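Local coordinates for Crh-like protein 5 (Neosartorya fumigata, PDB 6IBU) that cleaves chitin and transfers it to 1,6-beta-glucan or to other chitin, cross-linking polysaccharides of the fungal cell wall and septa, at residues 47-56 and 207-217; 79-90 and 100-108. All coordinates share one frame; numbering follows the deposited sequence.

Contact 1. Residues 47-56 and 207-217; sequences QGAEFTVAKQ and YSAGPYTMYVK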
ATOM      1  N   GLN A  47     -13.082   6.645 -14.530  1.00 41.43           N
ATOM      2  CA  GLN A  47     -13.081   5.592 -13.480  1.00 43.03           C
ATOM      3  C   GLN A  47     -11.925   5.840 -12.502  1.00 38.48           C
ATOM      4  O   GLN A  47     -11.706   4.965 -11.655  1.00 42.04           O
ATOM      5  CB  GLN A  47     -12.937   4.215 -14.124  1.00 48.71           C
ATOM      6  CG  GLN A  47     -13.991   3.922 -15.181  1.00 51.23           C
ATOM      7  CD  GLN A  47     -14.819   2.730 -14.781  1.00 52.11           C
ATOM      8  OE1 GLN A  47     -14.313   1.605 -14.685  1.00 47.88           O
ATOM      9  NE2 GLN A  47     -16.095   2.986 -14.541  1.00 51.75           N
ATOM     10  N   GLY A  48     -11.235   6.982 -12.632  1.00 32.08           N
ATOM     11  CA  GLY A  48     -10.181   7.444 -11.713  1.00 28.85           C
ATOM     12  C   GLY A  48      -8.794   7.190 -12.268  1.00 26.59           C
ATOM     13  O   GLY A  48      -8.653   7.086 -13.495  1.00 24.04           O
ATOM     14  N   ALA A  49      -7.801   7.078 -11.380  1.00 24.87           N
ATOM     15  CA  ALA A  49      -6.386   6.814 -11.719  1.00 24.84           C
ATOM     16  C   ALA A  49      -6.302   5.399 -12.285  1.00 24.05           C
ATOM     17  O   ALA A  49      -6.960   4.494 -11.743  1.00 24.09           O
ATOM     18  CB  ALA A  49      -5.507   7.000 -10.503  1.00 26.21           C
ATOM     19  N   GLU A  50      -5.590   5.245 -13.393  1.00 25.68           N
ATOM     20  CA  GLU A  50      -5.484   3.977 -14.150  1.00 25.86           C
ATOM     21  C   GLU A  50      -4.056   3.484 -14.033  1.00 23.47           C
ATOM     22  O   GLU A  50      -3.140   4.251 -14.291  1.00 26.32           O
ATOM     23  CB  GLU A  50      -5.854   4.193 -15.608  1.00 28.74           C
ATOM     24  CG  GLU A  50      -7.223   4.817 -15.767  1.00 32.13           C
ATOM     25  CD  GLU A  50      -7.666   4.989 -17.212  1.00 36.01           C
ATOM     26  OE1 GLU A  50      -7.051   4.358 -18.111  1.00 32.87           O
ATOM     27  OE2 GLU A  50      -8.634   5.752 -17.427  1.00 44.49           O
ATOM     28  N   PHE A  51      -3.881   2.255 -13.601  1.00 21.20           N
ATOM     29  CA  PHE A  51      -2.552   1.636 -13.468  1.00 19.60           C
ATOM     30  C   PHE A  51      -2.523   0.475 -14.453  1.00 21.75           C
ATOM     31  O   PHE A  51      -3.096  -0.599 -14.168  1.00 23.15           O
ATOM     32  CB  PHE A  51      -2.348   1.225 -12.015  1.00 19.05           C
ATOM     33  CG  PHE A  51      -2.467   2.349 -11.024  1.00 17.29           C
ATOM     34  CD1 PHE A  51      -3.707   2.778 -10.581  1.00 16.55           C
ATOM     35  CD2 PHE A  51      -1.324   2.949 -10.515  1.00 16.86           C
ATOM     36  CE1 PHE A  51      -3.803   3.786  -9.641  1.00 16.51           C
ATOM     37  CE2 PHE A  51      -1.422   3.937  -9.553  1.00 17.28           C
ATOM     38  CZ  PHE A  51      -2.665   4.353  -9.115  1.00 16.98           C
ATOM     39  N   THR A  52      -1.954   0.704 -15.629  1.00 22.40           N
ATOM     40  CA  THR A  52      -2.004  -0.282 -16.731  1.00 22.54           C
ATOM     41  C   THR A  52      -0.682  -1.031 -16.808  1.00 21.15           C
ATOM     42  O   THR A  52       0.351  -0.395 -16.881  1.00 22.36           O
ATOM     43  CB  THR A  52      -2.336   0.377 -18.066  1.00 21.50           C
ATOM     44  OG1 THR A  52      -3.653   0.856 -17.831  1.00 21.91           O
ATOM     45  CG2 THR A  52      -2.257  -0.598 -19.217  1.00 22.32           C
ATOM     46  N   VAL A  53      -0.742  -2.350 -16.787  1.00 22.93           N
ATOM     47  CA  VAL A  53       0.397  -3.214 -17.200  1.00 26.34           C
ATOM     48  C   VAL A  53       0.153  -3.626 -18.662  1.00 28.46           C
ATOM     49  O   VAL A  53      -0.800  -4.396 -18.900  1.00 29.93           O
ATOM     50  CB  VAL A  53       0.482  -4.401 -16.236  1.00 26.45           C
ATOM     51  CG1 VAL A  53       1.528  -5.398 -16.677  1.00 29.10           C
ATOM     52  CG2 VAL A  53       0.752  -3.913 -14.820  1.00 29.21           C
ATOM     53  N   ALA A  54       0.893  -3.055 -19.617  1.00 30.34           N
ATOM     54  CA  ALA A  54       0.704  -3.345 -21.063  1.00 34.69           C
ATOM     55  C   ALA A  54       1.905  -4.113 -21.613  1.00 36.53           C
ATOM     56  O   ALA A  54       1.691  -4.926 -22.522  1.00 42.46           O
ATOM     57  CB  ALA A  54       0.468  -2.083 -21.855  1.00 36.06           C
ATOM     58  N   LYS A  55       3.111  -3.860 -21.108  1.00 34.40           N
ATOM     59  CA  LYS A  55       4.329  -4.536 -21.600  1.00 36.25           C
ATOM     60  C   LYS A  55       5.268  -4.784 -20.425  1.00 34.62           C
ATOM     61  O   LYS A  55       5.082  -4.174 -19.360  1.00 31.76           O
ATOM     62  CB  LYS A  55       5.004  -3.699 -22.688  1.00 43.33           C
ATOM     63  CG  LYS A  55       5.662  -2.410 -22.208  1.00 46.97           C
ATOM     64  CD  LYS A  55       5.555  -1.280 -23.239  1.00 53.59           C
ATOM     65  CE  LYS A  55       6.118   0.050 -22.772  1.00 57.39           C
ATOM     66  NZ  LYS A  55       5.131   0.836 -21.987  1.00 59.07           N
ATOM     67  N   GLN A  56       6.245  -5.657 -20.629  1.00 32.34           N
ATOM     68  CA  GLN A  56       7.204  -6.046 -19.580  1.00 33.39           C
ATOM     69  C   GLN A  56       7.872  -4.766 -19.074  1.00 35.37           C
ATOM     70  O   GLN A  56       8.133  -3.870 -19.894  1.00 37.92           O
ATOM     71  CB  GLN A  56       8.197  -7.072 -20.115  1.00 33.23           C
ATOM     72  CG  GLN A  56       9.188  -7.553 -19.062  1.00 34.97           C
ATOM     73  CD  GLN A  56      10.119  -8.629 -19.575  1.00 36.60           C
ATOM     74  OE1 GLN A  56      10.385  -8.740 -20.766  1.00 40.32           O
ATOM     75  NE2 GLN A  56      10.654  -9.426 -18.670  1.00 38.48           N
ATOM     76  N   TYR A 207       1.797 -10.404 -21.479  1.00 30.13           N
ATOM     77  CA  TYR A 207       1.589  -8.956 -21.734  1.00 30.88           C
ATOM     78  C   TYR A 207       0.751  -8.728 -22.983  1.00 31.47           C
ATOM     79  O   TYR A 207      -0.076  -7.812 -22.987  1.00 30.97           O
ATOM     80  CB  TYR A 207       2.921  -8.240 -21.877  1.00 29.78           C
ATOM     81  CG  TYR A 207       3.750  -8.338 -20.633  1.00 27.95           C
ATOM     82  CD1 TYR A 207       3.494  -7.532 -19.543  1.00 27.19           C
ATOM     83  CD2 TYR A 207       4.781  -9.249 -20.554  1.00 28.58           C
ATOM     84  CE1 TYR A 207       4.266  -7.620 -18.396  1.00 27.85           C
ATOM     85  CE2 TYR A 207       5.562  -9.351 -19.419  1.00 28.68           C
ATOM     86  CZ  TYR A 207       5.287  -8.545 -18.335  1.00 27.18           C
ATOM     87  OH  TYR A 207       6.069  -8.669 -17.234  1.00 30.09           O
ATOM     88  N   SER A 208       0.943  -9.554 -24.006  1.00 33.26           N
ATOM     89  CA  SER A 208       0.253  -9.401 -25.308  1.00 35.86           C
ATOM     90  C   SER A 208      -1.260  -9.618 -25.130  1.00 37.20           C
ATOM     91  O   SER A 208      -2.029  -8.976 -25.869  1.00 35.44           O
ATOM     92  CB  SER A 208       0.891 -10.308 -26.332  1.00 40.99           C
ATOM     93  OG  SER A 208       1.577 -11.405 -25.718  1.00 43.83           O
ATOM     94  N   ALA A 209      -1.683 -10.431 -24.147  1.00 37.75           N
ATOM     95  CA  ALA A 209      -3.112 -10.718 -23.867  1.00 35.84           C
ATOM     96  C   ALA A 209      -3.710  -9.588 -23.023  1.00 35.22           C
ATOM     97  O   ALA A 209      -4.917  -9.657 -22.699  1.00 34.58           O
ATOM     98  CB  ALA A 209      -3.246 -12.050 -23.177  1.00 37.28           C
ATOM     99  N   GLY A 210      -2.903  -8.565 -22.722  1.00 34.08           N
ATOM    100  CA  GLY A 210      -3.303  -7.372 -21.963  1.00 35.09           C
ATOM    101  C   GLY A 210      -4.133  -6.384 -22.795  1.00 37.44           C
ATOM    102  O   GLY A 210      -4.834  -6.770 -23.731  1.00 36.11           O
ATOM    103  N   PRO A 211      -4.142  -5.082 -22.438  1.00 36.67           N
ATOM    104  CA  PRO A 211      -3.452  -4.607 -21.240  1.00 33.78           C
ATOM    105  C   PRO A 211      -4.308  -4.867 -19.996  1.00 29.51           C
ATOM    106  O   PRO A 211      -5.488  -5.141 -20.088  1.00 27.97           O
ATOM    107  CB  PRO A 211      -3.272  -3.117 -21.542  1.00 33.74           C
ATOM    108  CG  PRO A 211      -4.540  -2.778 -22.305  1.00 35.47           C
ATOM    109  CD  PRO A 211      -4.825  -3.997 -23.162  1.00 35.79           C
ATOM    110  N   TYR A 212      -3.673  -4.802 -18.846  1.00 26.49           N
ATOM    111  CA  TYR A 212      -4.352  -5.069 -17.564  1.00 23.88           C
ATOM    112  C   TYR A 212      -4.345  -3.799 -16.761  1.00 21.29           C
ATOM    113  O   TYR A 212      -3.260  -3.249 -16.544  1.00 18.62           O
ATOM    114  CB  TYR A 212      -3.636  -6.189 -16.834  1.00 24.95           C
ATOM    115  CG  TYR A 212      -3.425  -7.389 -17.709  1.00 26.00           C
ATOM    116  CD1 TYR A 212      -4.492  -8.186 -18.079  1.00 25.61           C
ATOM    117  CD2 TYR A 212      -2.158  -7.725 -18.148  1.00 27.14           C
ATOM    118  CE1 TYR A 212      -4.299  -9.316 -18.848  1.00 26.73           C
ATOM    119  CE2 TYR A 212      -1.946  -8.847 -18.926  1.00 28.73           C
ATOM    120  CZ  TYR A 212      -3.023  -9.631 -19.281  1.00 27.93           C
ATOM    121  OH  TYR A 212      -2.814 -10.719 -20.060  1.00 32.10           O
ATOM    122  N   THR A 213      -5.529  -3.350 -16.363  1.00 20.24           N
ATOM    123  CA  THR A 213      -5.639  -2.042 -15.682  1.00 20.11           C
ATOM    124  C   THR A 213      -6.315  -2.185 -14.325  1.00 19.08           C
ATOM    125  O   THR A 213      -7.439  -2.693 -14.250  1.00 20.09           O
ATOM    126  CB  THR A 213      -6.320  -0.998 -16.567  1.00 20.95           C
ATOM    127  OG1 THR A 213      -5.585  -0.924 -17.793  1.00 22.33           O
ATOM    128  CG2 THR A 213      -6.336   0.350 -15.886  1.00 20.42           C
ATOM    129  N   MET A 214      -5.643  -1.686 -13.299  1.00 18.63           N
ATOM    130  CA  MET A 214      -6.208  -1.460 -11.944  1.00 18.58           C
ATOM    131  C   MET A 214      -6.752  -0.026 -11.924  1.00 16.85           C
ATOM    132  O   MET A 214      -6.129   0.855 -12.521  1.00 15.29           O
ATOM    133  CB  MET A 214      -5.109  -1.684 -10.896  1.00 18.58           C
ATOM    134  CG  MET A 214      -5.206  -0.832  -9.632  1.00 19.47           C
ATOM    135  SD  MET A 214      -3.682  -1.020  -8.624  1.00 20.87           S
ATOM    136  CE  MET A 214      -3.980   0.229  -7.383  1.00 20.21           C
ATOM    137  N   TYR A 215      -7.898   0.191 -11.308  1.00 17.61           N
ATOM    138  CA  TYR A 215      -8.498   1.546 -11.182  1.00 20.04           C
ATOM    139  C   TYR A 215      -8.627   1.922  -9.713  1.00 17.94           C
ATOM    140  O   TYR A 215      -9.170   1.147  -8.921  1.00 17.06           O
ATOM    141  CB  TYR A 215      -9.874   1.601 -11.842  1.00 22.06           C
ATOM    142  CG  TYR A 215      -9.845   1.331 -13.321  1.00 25.65           C
ATOM    143  CD1 TYR A 215      -9.931   0.034 -13.803  1.00 26.22           C
ATOM    144  CD2 TYR A 215      -9.789   2.374 -14.244  1.00 28.04           C
ATOM    145  CE1 TYR A 215      -9.936  -0.229 -15.163  1.00 26.77           C
ATOM    146  CE2 TYR A 215      -9.798   2.128 -15.611  1.00 27.89           C
ATOM    147  CZ  TYR A 215      -9.872   0.819 -16.064  1.00 28.31           C
ATOM    148  OH  TYR A 215      -9.859   0.530 -17.392  1.00 32.81           O
ATOM    149  N   VAL A 216      -8.173   3.115  -9.380  1.00 18.26           N
ATOM    150  CA  VAL A 216      -8.403   3.713  -8.033  1.00 18.94           C
ATOM    151  C   VAL A 216      -9.287   4.943  -8.218  1.00 17.60           C
ATOM    152  O   VAL A 216      -8.838   5.899  -8.823  1.00 16.66           O
ATOM    153  CB  VAL A 216      -7.066   4.032  -7.338  1.00 18.71           C
ATOM    154  CG1 VAL A 216      -7.305   4.852  -6.074  1.00 19.35           C
ATOM    155  CG2 VAL A 216      -6.286   2.752  -7.043  1.00 18.91           C
ATOM    156  N   LYS A 217     -10.520   4.925  -7.744  1.00 19.93           N
ATOM    157  CA  LYS A 217     -11.369   6.111  -7.987  1.00 23.82           C
ATOM    158  C   LYS A 217     -11.253   7.092  -6.825  1.00 22.25           C
ATOM    159  O   LYS A 217     -11.376   8.286  -7.106  1.00 23.19           O
ATOM    160  CB  LYS A 217     -12.785   5.813  -8.484  1.00 28.23           C
ATOM    161  CG  LYS A 217     -13.663   4.859  -7.721  1.00 32.31           C
ATOM    162  CD  LYS A 217     -14.790   4.369  -8.639  1.00 37.62           C
ATOM    163  CE  LYS A 217     -16.177   4.486  -8.022  1.00 42.23           C
ATOM    164  NZ  LYS A 217     -17.232   4.605  -9.060  1.00 42.34           N
TER
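Thr52 and Thr213 face each other in a non-hydrogen-bonded pair of two antiparallel strands, and their hydroxyls meet directly, OG1 to OG1 at 2.6 Å; either could donate. Both OG1 atoms sit beside their own backbone N (chi1 -64° and -56°), which turns them toward one another. On the same side of the sheet, Tyr215 lies alongside Glu50, whose CG is 3.7 Å from ring atom CE2, while Thr213 CG2 rests over one face of that ring. The other side is mostly apolar. Phe51 takes Met214 CE over one face, near the rim, with the sulfur placed obliquely in a Met-aromatic contact, and its CE1 reaches Val216 CG2 at 3.7 Å. Beyond the strands, the chain at Gln56 runs across the Tyr207 ring: the backbone N lies 3.4 Å above the ring centre, and CB adds a CH-pi contact. Asp190 holds the Gln56 amide by NE2. Paired backbone bonds at Ala49-Val216, Phe51-Met214 and Val53-Tyr212 fix the register, and Leu183 of the other sheet packs on Phe51 and Val216. Strand 48-53 and the start of strand 212-223 are thus neighbouring antiparallel strands of the outer sheet in the beta sandwich, the jelly roll of GH16 enzymes.

Contact 2. Residues 79-90 and 100-108; sequences AAPGTGVVSSIV and DWEVLGGDT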
ATOM      1  N   ALA A  79      -9.381  -4.051  -9.125  1.00 15.11           N
ATOM      2  CA  ALA A  79      -8.053  -4.638  -9.387  1.00 15.93           C
ATOM      3  C   ALA A  79      -7.913  -4.959 -10.876  1.00 16.14           C
ATOM      4  O   ALA A  79      -8.908  -5.197 -11.552  1.00 18.24           O
ATOM      5  CB  ALA A  79      -7.855  -5.861  -8.542  1.00 15.65           C
ATOM      6  N   ALA A  80      -6.686  -4.946 -11.364  1.00 15.93           N
ATOM      7  CA  ALA A  80      -6.353  -5.371 -12.731  1.00 15.84           C
ATOM      8  C   ALA A  80      -6.621  -6.864 -12.808  1.00 16.54           C
ATOM      9  O   ALA A  80      -6.362  -7.601 -11.861  1.00 16.37           O
ATOM     10  CB  ALA A  80      -4.918  -5.025 -13.047  1.00 15.36           C
ATOM     11  N   PRO A  81      -7.201  -7.349 -13.920  1.00 18.16           N
ATOM     12  CA  PRO A  81      -7.271  -8.785 -14.178  1.00 17.55           C
ATOM     13  C   PRO A  81      -5.930  -9.248 -14.754  1.00 17.14           C
ATOM     14  O   PRO A  81      -5.008  -8.426 -14.885  1.00 17.49           O
ATOM     15  CB  PRO A  81      -8.393  -8.901 -15.213  1.00 17.25           C
ATOM     16  CG  PRO A  81      -8.259  -7.610 -15.993  1.00 18.62           C
ATOM     17  CD  PRO A  81      -7.789  -6.553 -15.008  1.00 18.19           C
ATOM     18  N   GLY A  82      -5.860 -10.518 -15.142  1.00 15.85           N
ATOM     19  CA  GLY A  82      -4.684 -11.075 -15.827  1.00 16.24           C
ATOM     20  C   GLY A  82      -3.814 -11.877 -14.884  1.00 16.50           C
ATOM     21  O   GLY A  82      -3.486 -11.389 -13.773  1.00 14.85           O
ATOM     22  N   THR A  83      -3.458 -13.075 -15.322  1.00 17.16           N
ATOM     23  CA  THR A  83      -2.526 -13.996 -14.634  1.00 18.63           C
ATOM     24  C   THR A  83      -1.260 -13.230 -14.268  1.00 17.27           C
ATOM     25  O   THR A  83      -0.653 -12.654 -15.163  1.00 20.13           O
ATOM     26  CB  THR A  83      -2.160 -15.187 -15.532  1.00 19.29           C
ATOM     27  OG1 THR A  83      -3.394 -15.804 -15.897  1.00 20.36           O
ATOM     28  CG2 THR A  83      -1.218 -16.161 -14.853  1.00 18.98           C
ATOM     29  N   GLY A  84      -0.884 -13.255 -13.001  1.00 16.81           N
ATOM     30  CA  GLY A  84       0.412 -12.745 -12.524  1.00 16.58           C
ATOM     31  C   GLY A  84       0.427 -11.238 -12.388  1.00 15.44           C
ATOM     32  O   GLY A  84       1.442 -10.707 -11.963  1.00 15.23           O
ATOM     33  N   VAL A  85      -0.651 -10.553 -12.713  1.00 14.82           N
ATOM     34  CA  VAL A  85      -0.705  -9.073 -12.579  1.00 14.67           C
ATOM     35  C   VAL A  85      -1.129  -8.762 -11.149  1.00 14.19           C
ATOM     36  O   VAL A  85      -2.197  -9.206 -10.714  1.00 13.35           O
ATOM     37  CB  VAL A  85      -1.659  -8.452 -13.605  1.00 14.90           C
ATOM     38  CG1 VAL A  85      -1.765  -6.951 -13.407  1.00 14.79           C
ATOM     39  CG2 VAL A  85      -1.203  -8.808 -15.021  1.00 15.73           C
ATOM     40  N   VAL A  86      -0.307  -8.002 -10.450  1.00 14.48           N
ATOM     41  CA  VAL A  86      -0.557  -7.646  -9.029  1.00 14.13           C
ATOM     42  C   VAL A  86      -1.120  -6.226  -8.969  1.00 13.99           C
ATOM     43  O   VAL A  86      -0.543  -5.356  -9.586  1.00 13.80           O
ATOM     44  CB  VAL A  86       0.740  -7.790  -8.224  1.00 13.85           C
ATOM     45  CG1 VAL A  86       0.503  -7.518  -6.751  1.00 13.64           C
ATOM     46  CG2 VAL A  86       1.365  -9.158  -8.420  1.00 13.79           C
ATOM     47  N   SER A  87      -2.199  -6.014  -8.233  1.00 14.05           N
ATOM     48  CA  SER A  87      -2.728  -4.684  -7.853  1.00 13.95           C
ATOM     49  C   SER A  87      -2.423  -4.449  -6.368  1.00 13.89           C
ATOM     50  O   SER A  87      -2.931  -5.219  -5.555  1.00 12.85           O
ATOM     51  CB  SER A  87      -4.201  -4.638  -8.107  1.00 15.25           C
ATOM     52  OG  SER A  87      -4.517  -4.847  -9.473  1.00 16.00           O
ATOM     53  N   SER A  88      -1.601  -3.457  -6.033  1.00 14.27           N
ATOM     54  CA  SER A  88      -1.022  -3.236  -4.676  1.00 15.05           C
ATOM     55  C   SER A  88      -1.516  -1.929  -4.041  1.00 14.85           C
ATOM     56  O   SER A  88      -1.358  -0.855  -4.664  1.00 14.62           O
ATOM     57  CB  SER A  88       0.476  -3.194  -4.757  1.00 16.78           C
ATOM     58  OG  SER A  88       0.983  -4.409  -5.292  1.00 18.23           O
ATOM     59  N   ILE A  89      -2.012  -1.990  -2.808  1.00 13.87           N
ATOM     60  CA  ILE A  89      -2.198  -0.805  -1.917  1.00 14.13           C
ATOM     61  C   ILE A  89      -1.200  -0.932  -0.765  1.00 14.36           C
ATOM     62  O   ILE A  89      -1.298  -1.888  -0.024  1.00 14.75           O
ATOM     63  CB  ILE A  89      -3.650  -0.719  -1.422  1.00 13.91           C
ATOM     64  CG1 ILE A  89      -4.649  -0.641  -2.575  1.00 13.74           C
ATOM     65  CG2 ILE A  89      -3.827   0.432  -0.451  1.00 13.91           C
ATOM     66  CD1 ILE A  89      -6.032  -1.064  -2.185  1.00 13.85           C
ATOM     67  N   VAL A  90      -0.230  -0.036  -0.653  1.00 15.61           N
ATOM     68  CA  VAL A  90       0.859  -0.182   0.349  1.00 16.41           C
ATOM     69  C   VAL A  90       0.930   1.044   1.259  1.00 16.02           C
ATOM     70  O   VAL A  90       1.150   2.128   0.742  1.00 16.05           O
ATOM     71  CB  VAL A  90       2.209  -0.391  -0.341  1.00 17.00           C
ATOM     72  CG1 VAL A  90       3.338  -0.428   0.685  1.00 17.72           C
ATOM     73  CG2 VAL A  90       2.192  -1.642  -1.188  1.00 18.03           C
ATOM     74  N   ASP A 100      -0.123  -3.736   3.723  1.00 16.73           N
ATOM     75  CA  ASP A 100      -0.545  -3.717   2.313  1.00 17.45           C
ATOM     76  C   ASP A 100      -1.726  -4.646   2.052  1.00 16.53           C
ATOM     77  O   ASP A 100      -2.044  -5.540   2.888  1.00 14.72           O
ATOM     78  CB  ASP A 100       0.626  -3.984   1.373  1.00 20.36           C
ATOM     79  CG  ASP A 100       1.143  -5.396   1.402  1.00 23.33           C
ATOM     80  OD1 ASP A 100       0.440  -6.279   0.900  1.00 28.77           O
ATOM     81  OD2 ASP A 100       2.290  -5.605   1.887  1.00 29.91           O
ATOM     82  N   TRP A 101      -2.361  -4.349   0.920  1.00 14.78           N
ATOM     83  CA  TRP A 101      -3.320  -5.202   0.189  1.00 14.22           C
ATOM     84  C   TRP A 101      -2.643  -5.638  -1.108  1.00 14.99           C
ATOM     85  O   TRP A 101      -1.955  -4.810  -1.704  1.00 13.51           O
ATOM     86  CB  TRP A 101      -4.600  -4.417  -0.114  1.00 12.57           C
ATOM     87  CG  TRP A 101      -5.379  -3.841   1.027  1.00 11.39           C
ATOM     88  CD1 TRP A 101      -5.346  -2.562   1.490  1.00 10.88           C
ATOM     89  CD2 TRP A 101      -6.438  -4.489   1.750  1.00 11.23           C
ATOM     90  NE1 TRP A 101      -6.263  -2.380   2.486  1.00 10.82           N
ATOM     91  CE2 TRP A 101      -6.965  -3.546   2.661  1.00 11.30           C
ATOM     92  CE3 TRP A 101      -6.967  -5.780   1.745  1.00 11.23           C
ATOM     93  CZ2 TRP A 101      -8.006  -3.861   3.540  1.00 11.21           C
ATOM     94  CZ3 TRP A 101      -7.992  -6.092   2.607  1.00 11.21           C
ATOM     95  CH2 TRP A 101      -8.512  -5.139   3.482  1.00 11.41           C
ATOM     96  N   GLU A 102      -2.782  -6.898  -1.509  1.00 17.30           N
ATOM     97  CA  GLU A 102      -2.344  -7.357  -2.852  1.00 18.64           C
ATOM     98  C   GLU A 102      -3.511  -8.092  -3.505  1.00 17.57           C
ATOM     99  O   GLU A 102      -3.992  -9.038  -2.916  1.00 18.56           O
ATOM    100  CB  GLU A 102      -1.136  -8.285  -2.767  1.00 21.43           C
ATOM    101  CG  GLU A 102       0.033  -7.718  -1.980  1.00 25.34           C
ATOM    102  CD  GLU A 102       0.706  -6.528  -2.645  1.00 28.43           C
ATOM    103  OE1 GLU A 102       0.853  -6.528  -3.873  1.00 29.71           O
ATOM    104  OE2 GLU A 102       1.055  -5.583  -1.933  1.00 35.54           O
ATOM    105  N   VAL A 103      -3.955  -7.673  -4.681  1.00 16.44           N
ATOM    106  CA  VAL A 103      -4.869  -8.504  -5.507  1.00 16.50           C
ATOM    107  C   VAL A 103      -4.051  -9.146  -6.637  1.00 16.35           C
ATOM    108  O   VAL A 103      -3.152  -8.508  -7.178  1.00 14.61           O
ATOM    109  CB  VAL A 103      -6.065  -7.687  -6.034  1.00 16.56           C
ATOM    110  CG1 VAL A 103      -6.966  -8.537  -6.902  1.00 15.60           C
ATOM    111  CG2 VAL A 103      -6.869  -7.081  -4.899  1.00 16.54           C
ATOM    112  N   LEU A 104      -4.356 -10.397  -6.962  1.00 17.09           N
ATOM    113  CA  LEU A 104      -3.728 -11.118  -8.097  1.00 17.24           C
ATOM    114  C   LEU A 104      -4.785 -11.216  -9.186  1.00 17.32           C
ATOM    115  O   LEU A 104      -5.931 -11.553  -8.844  1.00 16.72           O
ATOM    116  CB  LEU A 104      -3.259 -12.486  -7.614  1.00 17.81           C
ATOM    117  CG  LEU A 104      -2.312 -12.430  -6.416  1.00 19.26           C
ATOM    118  CD1 LEU A 104      -1.989 -13.832  -5.962  1.00 20.79           C
ATOM    119  CD2 LEU A 104      -1.026 -11.659  -6.731  1.00 19.97           C
ATOM    120  N   GLY A 105      -4.427 -10.882 -10.427  1.00 16.10           N
ATOM    121  CA  GLY A 105      -5.384 -10.840 -11.551  1.00 16.21           C
ATOM    122  C   GLY A 105      -6.153 -12.131 -11.745  1.00 14.62           C
ATOM    123  O   GLY A 105      -7.334 -12.062 -12.004  1.00 14.44           O
ATOM    124  N   GLY A 106      -5.529 -13.292 -11.603  1.00 14.75           N
ATOM    125  CA  GLY A 106      -6.199 -14.571 -11.914  1.00 14.37           C
ATOM    126  C   GLY A 106      -6.912 -15.154 -10.715  1.00 15.13           C
ATOM    127  O   GLY A 106      -7.615 -16.179 -10.877  1.00 15.59           O
ATOM    128  N   ASP A 107      -6.745 -14.567  -9.527  1.00 15.31           N
ATOM    129  CA  ASP A 107      -7.423 -15.045  -8.294  1.00 15.66           C
ATOM    130  C   ASP A 107      -8.632 -14.134  -8.065  1.00 15.35           C
ATOM    131  O   ASP A 107      -8.447 -13.043  -7.516  1.00 16.19           O
ATOM    132  CB  ASP A 107      -6.440 -15.104  -7.124  1.00 16.03           C
ATOM    133  CG  ASP A 107      -7.058 -15.523  -5.801  1.00 17.51           C
ATOM    134  OD1 ASP A 107      -8.303 -15.648  -5.738  1.00 19.62           O
ATOM    135  OD2 ASP A 107      -6.293 -15.756  -4.851  1.00 19.05           O
ATOM    136  N   THR A 108      -9.825 -14.559  -8.490  1.00 14.74           N
ATOM    137  CA  THR A 108     -11.023 -13.692  -8.577  1.00 14.22           C
ATOM    138  C   THR A 108     -11.853 -13.753  -7.297  1.00 14.14           C
ATOM    139  O   THR A 108     -12.989 -13.286  -7.346  1.00 14.52           O
ATOM    140  CB  THR A 108     -11.881 -14.095  -9.766  1.00 14.19           C
ATOM    141  OG1 THR A 108     -12.277 -15.439  -9.495  1.00 14.24           O
ATOM    142  CG2 THR A 108     -11.126 -14.006 -11.068  1.00 14.48           C
TER
HETATM  143  O   HOH W   1      -2.684 -14.307 -10.947  1.00 19.50           O
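Glu102 leans across to the neighbouring strand 85-93, with CG beside the backbone N (chi1 -53°) and the chain bent at chi2 (-68°), which carries its carboxylate to Ser88. The two form a non-hydrogen-bonded pair of the antiparallel hairpin of strands 85-93 and 98-105, between the hydrogen-bonded pairs Ser87-Val103 and Ile89-Trp101. Ser88 OG donates to Glu102 OE1 at 2.6 Å, arriving on the syn side and 21° out of the carboxylate plane. The same serine oxygen accepts the NE1-H of Trp186, a chitin-binding residue. Val86 CG1, crossing from the partner strand, lies 3.1 Å from Glu102 OE1, and Val86 CG2 meets Leu104 CD2 at 3.9 Å. On the opposite side of the sheet, Ile89 CB lies 3.8 Å from Trp101 CD1, and Ala79 CB is pushed tightly against Val103 CG1 at 3.3 Å. Ser87 OG accepts the backbone N-H of Ala80 and ties the incoming loop to the strand. At the far end, water 1 accepts from Gly84 N and Gly106 N. Donating to Glu102 and accepting from Trp186 probably fix the Ser88 hydroxyl and help to orient the carboxylate of Glu102, which binds chitin and is the probable proton donor, within the catalytic cleft.

How the contacts relate
The two contacts lie about 11 Å apart, centre to centre. Contact 1 pairs strands 48-53 and 212-223 in one large antiparallel sheet of the sandwich; contact 2, between its segments in sequence, pairs hairpin strands 85-93 and 98-105 in the other, its leading residues 79-81 crossing over from the first. The sheets touch at Tyr212 CD2 and Val85 CG2 (3.4 Å); Ala80, in the loop leading from strand 71-78 into the hairpin, packs its CB on the backbone of Thr213 and Met214. Met77 of strand 71-78, also at this interface, touches Met214, Ser87, Ile89 and Val103. Contact 1 therefore belongs to the layer backing the sheet whose far side, in contact 2, carries Glu102.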